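Local structure of p800 reaction center core protein (Heliobacterium modesticaldum, 5V8K) at the interface of chains A and B. The protein forms the symmetric homodimeric core of a photosynthetic reaction center, holding bacteriochlorophylls and, between its two copies, an iron-sulfur cluster. Sequence-based numbering; all coordinates share one arbitrary frame. Chains: chain A/B, p800 reaction center core protein.

Contact 1: the interface of chains A and B. Residues chain A 398, 402, 406, 408, 417, 435; chain B 544-545, 548.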
loop_
_atom_site.group_PDB
_atom_site.type_symbol
_atom_site.label_atom_id
_atom_site.label_comp_id
_atom_site.label_asym_id
_atom_site.label_seq_id
_atom_site.Cartn_x
_atom_site.Cartn_y
_atom_site.Cartn_z
ATOM N N ARG A 398 -22.654 -5.791 -10.836
ATOM C CA ARG A 398 -23.078 -4.399 -10.956
ATOM C C ARG A 398 -22.837 -3.842 -12.369
ATOM O O ARG A 398 -23.661 -3.069 -12.874
ATOM C CB ARG A 398 -22.370 -3.561 -9.887
ATOM C CG ARG A 398 -22.874 -3.850 -8.439
ATOM C CD ARG A 398 -21.990 -3.175 -7.420
ATOM N NE ARG A 398 -22.130 -1.724 -7.425
ATOM C CZ ARG A 398 -21.612 -0.935 -6.484
ATOM N NH1 ARG A 398 -20.948 -1.476 -5.483
ATOM N NH2 ARG A 398 -21.808 0.389 -6.491
ATOM N N PHE A 402 -26.458 -2.824 -12.915
ATOM C CA PHE A 402 -26.562 -1.504 -12.308
ATOM C C PHE A 402 -26.085 -0.351 -13.196
ATOM O O PHE A 402 -25.978 0.780 -12.710
ATOM C CB PHE A 402 -25.757 -1.459 -11.001
ATOM C CG PHE A 402 -26.386 -2.191 -9.836
ATOM C CD1 PHE A 402 -26.787 -3.516 -9.945
ATOM C CD2 PHE A 402 -26.489 -1.570 -8.599
ATOM C CE1 PHE A 402 -27.330 -4.175 -8.856
ATOM C CE2 PHE A 402 -27.014 -2.237 -7.517
ATOM C CZ PHE A 402 -27.429 -3.544 -7.641
ATOM N N SER A 406 -30.181 2.132 -11.076
ATOM C CA SER A 406 -29.967 1.376 -9.859
ATOM C C SER A 406 -30.821 1.977 -8.771
ATOM O O SER A 406 -31.405 3.067 -8.952
ATOM C CB SER A 406 -28.489 1.380 -9.450
ATOM O OG SER A 406 -28.143 2.647 -8.933
ATOM N N TRP A 408 -29.758 3.433 -6.322
ATOM C CA TRP A 408 -29.093 4.681 -5.963
ATOM C C TRP A 408 -29.501 5.825 -6.896
ATOM O O TRP A 408 -29.836 6.919 -6.426
ATOM C CB TRP A 408 -27.574 4.463 -5.947
ATOM C CG TRP A 408 -26.819 5.626 -5.464
ATOM C CD1 TRP A 408 -26.439 5.897 -4.168
ATOM C CD2 TRP A 408 -26.347 6.710 -6.261
ATOM N NE1 TRP A 408 -25.758 7.097 -4.122
ATOM C CE2 TRP A 408 -25.687 7.610 -5.393
ATOM C CE3 TRP A 408 -26.429 7.019 -7.635
ATOM C CZ2 TRP A 408 -25.134 8.799 -5.845
ATOM C CZ3 TRP A 408 -25.868 8.203 -8.087
ATOM C CH2 TRP A 408 -25.240 9.085 -7.195
ATOM N N LYS A 417 -27.934 6.699 -15.521
ATOM C CA LYS A 417 -26.524 6.981 -15.771
ATOM C C LYS A 417 -26.342 7.287 -17.263
ATOM O O LYS A 417 -26.923 6.614 -18.104
ATOM C CB LYS A 417 -25.698 5.788 -15.339
ATOM C CG LYS A 417 -25.757 5.557 -13.833
ATOM C CD LYS A 417 -25.088 4.274 -13.430
ATOM C CE LYS A 417 -25.338 3.959 -11.959
ATOM N NZ LYS A 417 -24.603 2.770 -11.475
ATOM N N ILE A 435 -19.567 5.153 -10.146
ATOM C CA ILE A 435 -20.783 4.388 -10.370
ATOM C C ILE A 435 -20.950 3.860 -11.806
ATOM O O ILE A 435 -21.850 3.029 -12.051
ATOM C CB ILE A 435 -21.986 5.262 -9.965
ATOM C CG1 ILE A 435 -22.041 6.571 -10.776
ATOM C CG2 ILE A 435 -21.914 5.595 -8.487
ATOM C CD1 ILE A 435 -23.300 7.415 -10.530
ATOM N N GLY B 544 -18.879 7.058 -4.729
ATOM C CA GLY B 544 -20.191 6.748 -5.267
ATOM C C GLY B 544 -20.468 5.261 -5.346
ATOM O O GLY B 544 -21.582 4.807 -5.062
ATOM N N SER B 545 -19.470 4.480 -5.766
ATOM C CA SER B 545 -19.606 3.028 -5.763
ATOM C C SER B 545 -20.084 2.528 -4.403
ATOM O O SER B 545 -21.003 1.707 -4.312
ATOM C CB SER B 545 -18.271 2.383 -6.114
ATOM O OG SER B 545 -18.426 0.989 -6.157
ATOM N N GLU B 548 -23.738 3.462 -3.345
ATOM C CA GLU B 548 -24.670 2.624 -4.089
ATOM C C GLU B 548 -24.694 1.208 -3.537
ATOM O O GLU B 548 -25.760 0.609 -3.396
ATOM C CB GLU B 548 -24.261 2.624 -5.573
ATOM C CG GLU B 548 -25.123 1.845 -6.541
ATOM C CD GLU B 548 -24.698 2.064 -8.006
ATOM O OE1 GLU B 548 -25.544 2.578 -8.781
ATOM O OE2 GLU B 548 -23.527 1.715 -8.369
HETATM O O HOH W 1 -22.673 -0.109 -9.927
#

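Contact 2: the interface of chains A and B. Residues chain A 315-316, 319, 322; chain B 552, 555-556.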
loop_
_atom_site.group_PDB
_atom_site.type_symbol
_atom_site.label_atom_id
_atom_site.label_comp_id
_atom_site.label_asym_id
_atom_site.label_seq_id
_atom_site.Cartn_x
_atom_site.Cartn_y
_atom_site.Cartn_z
ATOM N N LYS A 315 -31.467 -5.654 -5.850
ATOM C CA LYS A 315 -31.051 -5.793 -4.455
ATOM C C LYS A 315 -31.002 -7.255 -4.035
ATOM O O LYS A 315 -30.055 -7.677 -3.373
ATOM C CB LYS A 315 -31.975 -5.011 -3.531
ATOM C CG LYS A 315 -32.044 -3.524 -3.808
ATOM C CD LYS A 315 -32.596 -2.783 -2.624
ATOM C CE LYS A 315 -33.423 -1.598 -2.992
ATOM N NZ LYS A 315 -34.834 -1.975 -3.253
ATOM N N LYS A 316 -32.026 -8.038 -4.383
ATOM C CA LYS A 316 -32.042 -9.450 -4.015
ATOM C C LYS A 316 -30.850 -10.175 -4.625
ATOM O O LYS A 316 -30.172 -10.962 -3.957
ATOM C CB LYS A 316 -33.331 -10.122 -4.492
ATOM C CG LYS A 316 -34.605 -9.543 -3.951
ATOM C CD LYS A 316 -35.744 -10.537 -4.094
ATOM C CE LYS A 316 -37.106 -9.892 -3.864
ATOM N NZ LYS A 316 -38.190 -10.830 -4.368
ATOM N N ALA A 319 -27.524 -8.854 -3.216
ATOM C CA ALA A 319 -27.389 -9.293 -1.834
ATOM C C ALA A 319 -26.995 -10.755 -1.765
ATOM O O ALA A 319 -26.295 -11.171 -0.842
ATOM C CB ALA A 319 -28.705 -9.060 -1.049
ATOM N N MET A 322 -23.273 -10.913 -2.278
ATOM C CA MET A 322 -22.528 -10.417 -1.126
ATOM C C MET A 322 -22.536 -11.434 0.012
ATOM O O MET A 322 -21.539 -11.604 0.712
ATOM C CB MET A 322 -23.112 -9.085 -0.655
ATOM C CG MET A 322 -22.796 -7.891 -1.542
ATOM S SD MET A 322 -23.635 -6.415 -0.888
ATOM C CE MET A 322 -23.287 -5.177 -2.132
ATOM N N VAL B 552 -27.625 -1.877 -0.723
ATOM C CA VAL B 552 -27.892 -3.310 -0.761
ATOM C C VAL B 552 -27.623 -3.936 0.606
ATOM O O VAL B 552 -28.379 -4.794 1.070
ATOM C CB VAL B 552 -27.031 -3.957 -1.863
ATOM C CG1 VAL B 552 -27.170 -5.492 -1.864
ATOM C CG2 VAL B 552 -27.424 -3.404 -3.197
ATOM N N TRP B 555 -30.421 -2.759 3.001
ATOM C CA TRP B 555 -31.629 -3.506 2.652
ATOM C C TRP B 555 -31.551 -4.953 3.129
ATOM O O TRP B 555 -32.508 -5.483 3.682
ATOM C CB TRP B 555 -31.867 -3.451 1.133
ATOM C CG TRP B 555 -33.018 -4.273 0.656
ATOM C CD1 TRP B 555 -34.321 -3.883 0.556
ATOM C CD2 TRP B 555 -32.971 -5.635 0.227
ATOM N NE1 TRP B 555 -35.088 -4.922 0.081
ATOM C CE2 TRP B 555 -34.278 -6.002 -0.148
ATOM C CE3 TRP B 555 -31.936 -6.577 0.096
ATOM C CZ2 TRP B 555 -34.595 -7.281 -0.610
ATOM C CZ3 TRP B 555 -32.246 -7.840 -0.376
ATOM C CH2 TRP B 555 -33.572 -8.178 -0.725
ATOM N N ALA B 556 -30.402 -5.591 2.992
ATOM C CA ALA B 556 -30.321 -7.004 3.365
ATOM C C ALA B 556 -30.452 -7.189 4.868
ATOM O O ALA B 556 -31.068 -8.151 5.335
ATOM C CB ALA B 556 -28.996 -7.592 2.887
#

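Contact 3: the interface of chains A and B. Residues chain A 540-541, 543, 575; chain B 427, 431, 433, 541.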
loop_
_atom_site.group_PDB
_atom_site.type_symbol
_atom_site.label_atom_id
_atom_site.label_comp_id
_atom_site.label_asym_id
_atom_site.label_seq_id
_atom_site.Cartn_x
_atom_site.Cartn_y
_atom_site.Cartn_z
ATOM N N PHE A 540 -6.123 8.068 -5.746
ATOM C CA PHE A 540 -6.733 8.841 -4.685
ATOM C C PHE A 540 -7.559 9.997 -5.245
ATOM O O PHE A 540 -7.383 10.442 -6.392
ATOM C CB PHE A 540 -5.678 9.427 -3.744
ATOM C CG PHE A 540 -5.134 8.456 -2.713
ATOM C CD1 PHE A 540 -5.129 7.103 -2.940
ATOM C CD2 PHE A 540 -4.609 8.930 -1.535
ATOM C CE1 PHE A 540 -4.600 6.230 -2.020
ATOM C CE2 PHE A 540 -4.055 8.088 -0.607
ATOM C CZ PHE A 540 -4.057 6.730 -0.822
ATOM N N GLN A 541 -8.478 10.485 -4.403
ATOM C CA GLN A 541 -9.294 11.679 -4.665
ATOM C C GLN A 541 -8.453 12.950 -4.647
ATOM O O GLN A 541 -8.616 13.790 -3.753
ATOM C CB GLN A 541 -10.406 11.798 -3.613
ATOM C CG GLN A 541 -11.490 10.771 -3.728
ATOM C CD GLN A 541 -12.324 10.703 -2.476
ATOM O OE1 GLN A 541 -12.617 11.729 -1.886
ATOM N NE2 GLN A 541 -12.704 9.501 -2.063
ATOM N N ARG A 543 -7.055 14.514 -7.923
ATOM C CA ARG A 543 -6.682 14.883 -9.276
ATOM C C ARG A 543 -6.574 16.391 -9.444
ATOM O O ARG A 543 -5.687 16.876 -10.155
ATOM C CB ARG A 543 -7.687 14.329 -10.252
ATOM C CG ARG A 543 -7.165 14.386 -11.705
ATOM C CD ARG A 543 -7.611 15.650 -12.436
ATOM N NE ARG A 543 -6.946 15.785 -13.724
ATOM C CZ ARG A 543 -7.194 16.770 -14.574
ATOM N NH1 ARG A 543 -8.072 17.699 -14.252
ATOM N NH2 ARG A 543 -6.561 16.833 -15.728
ATOM N N LEU A 575 -9.332 12.199 -14.605
ATOM C CA LEU A 575 -9.947 11.172 -13.767
ATOM C C LEU A 575 -9.966 9.848 -14.504
ATOM O O LEU A 575 -9.517 8.830 -13.977
ATOM C CB LEU A 575 -11.375 11.567 -13.352
ATOM C CG LEU A 575 -11.514 12.795 -12.442
ATOM C CD1 LEU A 575 -12.938 13.080 -12.234
ATOM C CD2 LEU A 575 -10.825 12.597 -11.057
ATOM N N PRO B 427 -16.277 16.627 -12.274
ATOM C CA PRO B 427 -15.442 16.110 -13.352
ATOM C C PRO B 427 -15.054 17.152 -14.391
ATOM O O PRO B 427 -14.270 16.829 -15.279
ATOM C CB PRO B 427 -16.338 15.026 -13.970
ATOM C CG PRO B 427 -17.727 15.535 -13.731
ATOM C CD PRO B 427 -17.674 16.206 -12.412
ATOM N N GLY B 431 -11.381 16.790 -13.955
ATOM C CA GLY B 431 -11.486 16.434 -12.543
ATOM C C GLY B 431 -10.864 17.457 -11.613
ATOM O O GLY B 431 -9.838 18.048 -11.946
ATOM N N CYS B 433 -10.645 17.232 -7.799
ATOM C CA CYS B 433 -10.590 16.868 -6.398
ATOM C C CYS B 433 -9.391 17.469 -5.683
ATOM O O CYS B 433 -8.262 17.427 -6.179
ATOM C CB CYS B 433 -10.528 15.356 -6.198
ATOM S SG CYS B 433 -10.579 14.250 -7.593
ATOM N N GLN B 541 -10.852 7.255 -5.549
ATOM C CA GLN B 541 -11.978 7.845 -6.287
ATOM C C GLN B 541 -13.120 6.848 -6.460
ATOM O O GLN B 541 -13.406 6.422 -7.585
ATOM C CB GLN B 541 -11.512 8.317 -7.671
ATOM C CG GLN B 541 -10.617 9.519 -7.655
ATOM C CD GLN B 541 -9.904 9.698 -8.968
ATOM O OE1 GLN B 541 -10.494 9.483 -10.013
ATOM N NE2 GLN B 541 -8.636 10.084 -8.925
HETATM O O HOH W 2 -7.635 9.724 -11.764
#

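Contact 4: the interface of chains A and B. Residues chain A 406-408, 411; chain B 547-548, 551.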
loop_
_atom_site.group_PDB
_atom_site.type_symbol
_atom_site.label_atom_id
_atom_site.label_comp_id
_atom_site.label_asym_id
_atom_site.label_seq_id
_atom_site.Cartn_x
_atom_site.Cartn_y
_atom_site.Cartn_z
ATOM N N SER A 406 -30.181 2.132 -11.076
ATOM C CA SER A 406 -29.967 1.376 -9.859
ATOM C C SER A 406 -30.821 1.977 -8.771
ATOM O O SER A 406 -31.405 3.067 -8.952
ATOM C CB SER A 406 -28.489 1.380 -9.450
ATOM O OG SER A 406 -28.143 2.647 -8.933
ATOM N N PRO A 407 -30.963 1.316 -7.629
ATOM C CA PRO A 407 -31.690 1.942 -6.524
ATOM C C PRO A 407 -31.071 3.272 -6.128
ATOM O O PRO A 407 -31.794 4.175 -5.699
ATOM C CB PRO A 407 -31.608 0.900 -5.404
ATOM C CG PRO A 407 -31.280 -0.387 -6.092
ATOM C CD PRO A 407 -30.539 -0.064 -7.313
ATOM N N TRP A 408 -29.758 3.433 -6.322
ATOM C CA TRP A 408 -29.093 4.681 -5.963
ATOM C C TRP A 408 -29.501 5.825 -6.896
ATOM O O TRP A 408 -29.836 6.919 -6.426
ATOM C CB TRP A 408 -27.574 4.463 -5.947
ATOM C CG TRP A 408 -26.819 5.626 -5.464
ATOM C CD1 TRP A 408 -26.439 5.897 -4.168
ATOM C CD2 TRP A 408 -26.347 6.710 -6.261
ATOM N NE1 TRP A 408 -25.758 7.097 -4.122
ATOM C CE2 TRP A 408 -25.687 7.610 -5.393
ATOM C CE3 TRP A 408 -26.429 7.019 -7.635
ATOM C CZ2 TRP A 408 -25.134 8.799 -5.845
ATOM C CZ3 TRP A 408 -25.868 8.203 -8.087
ATOM C CH2 TRP A 408 -25.240 9.085 -7.195
ATOM N N LYS A 411 -32.920 6.751 -5.898
ATOM C CA LYS A 411 -32.879 7.451 -4.616
ATOM C C LYS A 411 -32.517 8.927 -4.773
ATOM O O LYS A 411 -33.097 9.787 -4.103
ATOM C CB LYS A 411 -31.876 6.777 -3.682
ATOM C CG LYS A 411 -31.790 7.449 -2.333
ATOM C CD LYS A 411 -30.693 6.867 -1.444
ATOM C CE LYS A 411 -30.688 7.568 -0.085
ATOM N NZ LYS A 411 -32.071 7.936 0.386
ATOM N N ASP B 547 -21.539 4.211 -1.856
ATOM C CA ASP B 547 -22.855 4.683 -1.437
ATOM C C ASP B 547 -23.958 3.863 -2.099
ATOM O O ASP B 547 -24.968 3.541 -1.472
ATOM C CB ASP B 547 -22.976 6.161 -1.779
ATOM C CG ASP B 547 -24.062 6.879 -0.965
ATOM O OD1 ASP B 547 -24.067 6.774 0.291
ATOM O OD2 ASP B 547 -24.899 7.546 -1.598
ATOM N N GLU B 548 -23.738 3.462 -3.345
ATOM C CA GLU B 548 -24.670 2.624 -4.089
ATOM C C GLU B 548 -24.694 1.208 -3.537
ATOM O O GLU B 548 -25.760 0.609 -3.396
ATOM C CB GLU B 548 -24.261 2.624 -5.573
ATOM C CG GLU B 548 -25.123 1.845 -6.541
ATOM C CD GLU B 548 -24.698 2.064 -8.006
ATOM O OE1 GLU B 548 -25.544 2.578 -8.781
ATOM O OE2 GLU B 548 -23.527 1.715 -8.369
ATOM N N MET B 551 -26.564 0.579 -0.064
ATOM C CA MET B 551 -28.015 0.426 -0.039
ATOM C C MET B 551 -28.419 -1.037 -0.062
ATOM O O MET B 551 -29.439 -1.407 0.522
ATOM C CB MET B 551 -28.643 1.134 -1.227
ATOM C CG MET B 551 -28.534 2.647 -1.194
ATOM S SD MET B 551 -29.218 3.342 -2.731
ATOM C CE MET B 551 -30.944 3.118 -2.465
#

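Contact 1: the interface of chains A and B
The carboxylate oxygen OE1 of B:Glu548 is gripped from two sides by chain A, in a charged clamp of the homodimer interface. The hydroxyl OG of A:Ser406 donates to it at 2.6 Å on its anti side, somewhat out of the carboxylate plane, and the ammonium NZ of A:Lys417 reaches its syn lone pair at 2.9 Å. The other oxygen, OE2, takes NH2 of A:Arg398 on its anti lone pair at 2.9 Å. That N-H points almost straight at it (172° at H); with A:Lys417, this gives B:Glu548 salt bridges to two cations, which would probably favour the ionised form of the glutamate. The glutamate gets this far into chain A because CG lies anti to the backbone N (chi1 -178°) and the chain stays extended as far as the carboxylate. CB of A:Trp408 packs on CG of B:Glu548 at 3.6 Å. NH2 of A:Arg398 also donates to the backbone O of B:Ser545 at 2.7 Å. The guanidinium and carboxylate planes are steeply turned, 75° apart, yet both acceptors lie in the guanidinium plane. Behind the first shell, the backbone O atoms of A:Phe402 and A:Ile435 also accept from NZ of A:Lys417 and fix the ammonium in place. CG of A:Arg398 packs over the centre of the A:Phe402 ring. A water links NE of A:Arg398, at 3.0 Å, to OE2 of B:Glu548.

Contact 2: the interface of chains A and B
One face of the B:Trp555 indole lies against the aliphatic stem of A:Lys315, while A:Lys316 passes its outer rim, CG of that lysine 3.7 Å from CH2 of B:Trp555. CD of A:Lys315 sits over the five-membered ring, 3.6 Å from CG of B:Trp555, in a CH-pi contact. CB of the same lysine lies above that face too, off-centre, beside CD2 and CE3. Both lysines cross the tryptophan at a slant. CG of B:Trp555 is anti to the backbone N (chi1 175°), which carries the ring away from helix 543-560 and across helix 311-344 of chain A. A glycine in place of B:Trp555 would probably leave both lysine stems without their apolar cover and open a gap beside A:Ala319. That alanine fills the angle between two residues of chain B, its CB 3.8 Å from CZ3 of B:Trp555 and 4.0 Å from CG1 of B:Val552. One turn on, SD of A:Met322 reaches the same CG1 branch of B:Val552 at 3.8 Å, and its CE methyl touches CB of the valine. This helix-to-helix patch gives the homodimer an apolar seam to which the lysines contribute the carbon of their stems.

Contact 3: the interface of chains A and B
B:Gly431 takes a positive phi (117°) in the loop that carries B:Cys433, a ligand of the [4Fe-4S] cluster, and its carbonyl meets A:Arg543 at the start of helix 543-560. The backbone N of A:Arg543 donates to SG of B:Cys433 at 3.5 Å. Its side chain bends at chi2 (-94°), swinging the guanidinium to the loop, where NH1 of A:Arg543 donates in plane to a lone pair of B:Gly431 O at 2.9 Å. The amide NE2 of B:Gln541 donates to the backbone O of A:Phe540 at 2.8 Å, almost straight (176° at H). The acceptor lies in the amide plane of the glutamine, while the donor stands above the carbonyl plane of A:Phe540. NE2 of B:Gln541 also meets a water at 3.0 Å, and the same water lies 3.0 Å from O of A:Leu575. An alanine at B:Gln541 would probably cost the A:Phe540 carbonyl this donor and leave the CD2 methyl of A:Leu575 without the amide it packs against. That methyl also leans on SG of B:Cys433 at 3.8 Å. The N-H to sulfur bond would be expected to draw negative charge off the thiolate, which may tune the cluster. B:Gln541 and its symmetry mate A:Gln541 touch through CG and CA, so this site lies close to the dimer's two-fold axis, where the loop before helix 543-560 and the first turn of helix 575-599 meet the partner's cluster-binding loop.

Contact 4: the interface of chains A and B
A:Trp408, in the short helix 407-411 of this PsaA/PsaB-family protein, lies against helix 543-560 of the other copy. Its CB comes 3.8 Å from SD of B:Met551. With CG anti to the backbone N, the indole runs out along the partner helix, past the stem of B:Glu548. Next along the edge, CD1 of A:Trp408 comes 3.4 Å from the carboxylate oxygen OD2 of B:Asp547. The pyrrole NE1 is the atom that bonds: its N-H donates to OD2 of B:Asp547 at 2.7 Å (154° at H). OD2 lies in the indole plane and is met on its anti side, somewhat out of the carboxylate plane, with ring and carboxylate turned 83° against each other. Beyond the nitrogen, CE2 of A:Trp408 lies 3.9 Å from the same OD2 of B:Asp547. The indole nitrogen therefore has an acceptor across the interface, and the bond probably helps hold the ring's rotation about CB-CG. At the root of the same side chain, SD of B:Met551 rests on CA of A:Trp408 at 3.5 Å. The methionine bends at chi3 (74°), and this turns its CE methyl back over the start of the short helix. There CE of B:Met551 meets CB of A:Pro407 at 3.7 Å and lies close to that residue's backbone O. From the other end of the helix, the stem of A:Lys411 slants past the thioether, with its CD 3.9 Å from CE of B:Met551.

Helix 543-560 joins all four contacts: chain B's copy supplies the partner residues of contacts 1, 2 and 4, and chain A's copy begins in contact 3. Contacts 1 and 4 practically merge, their C-alpha centres about 6 Å apart and A:Ser406, A:Trp408 and B:Glu548 common to both. Contact 2 continues along the same helix, about 11 Å from contact 4 and 13 Å from contact 1. Contact 3, beside the cluster, lies about 18, 21 and 28 Å from contacts 1, 4 and 2. The contacts thus run from the cluster side down chain B's helix 543-560, and the two-fold repeats each with the chains exchanged.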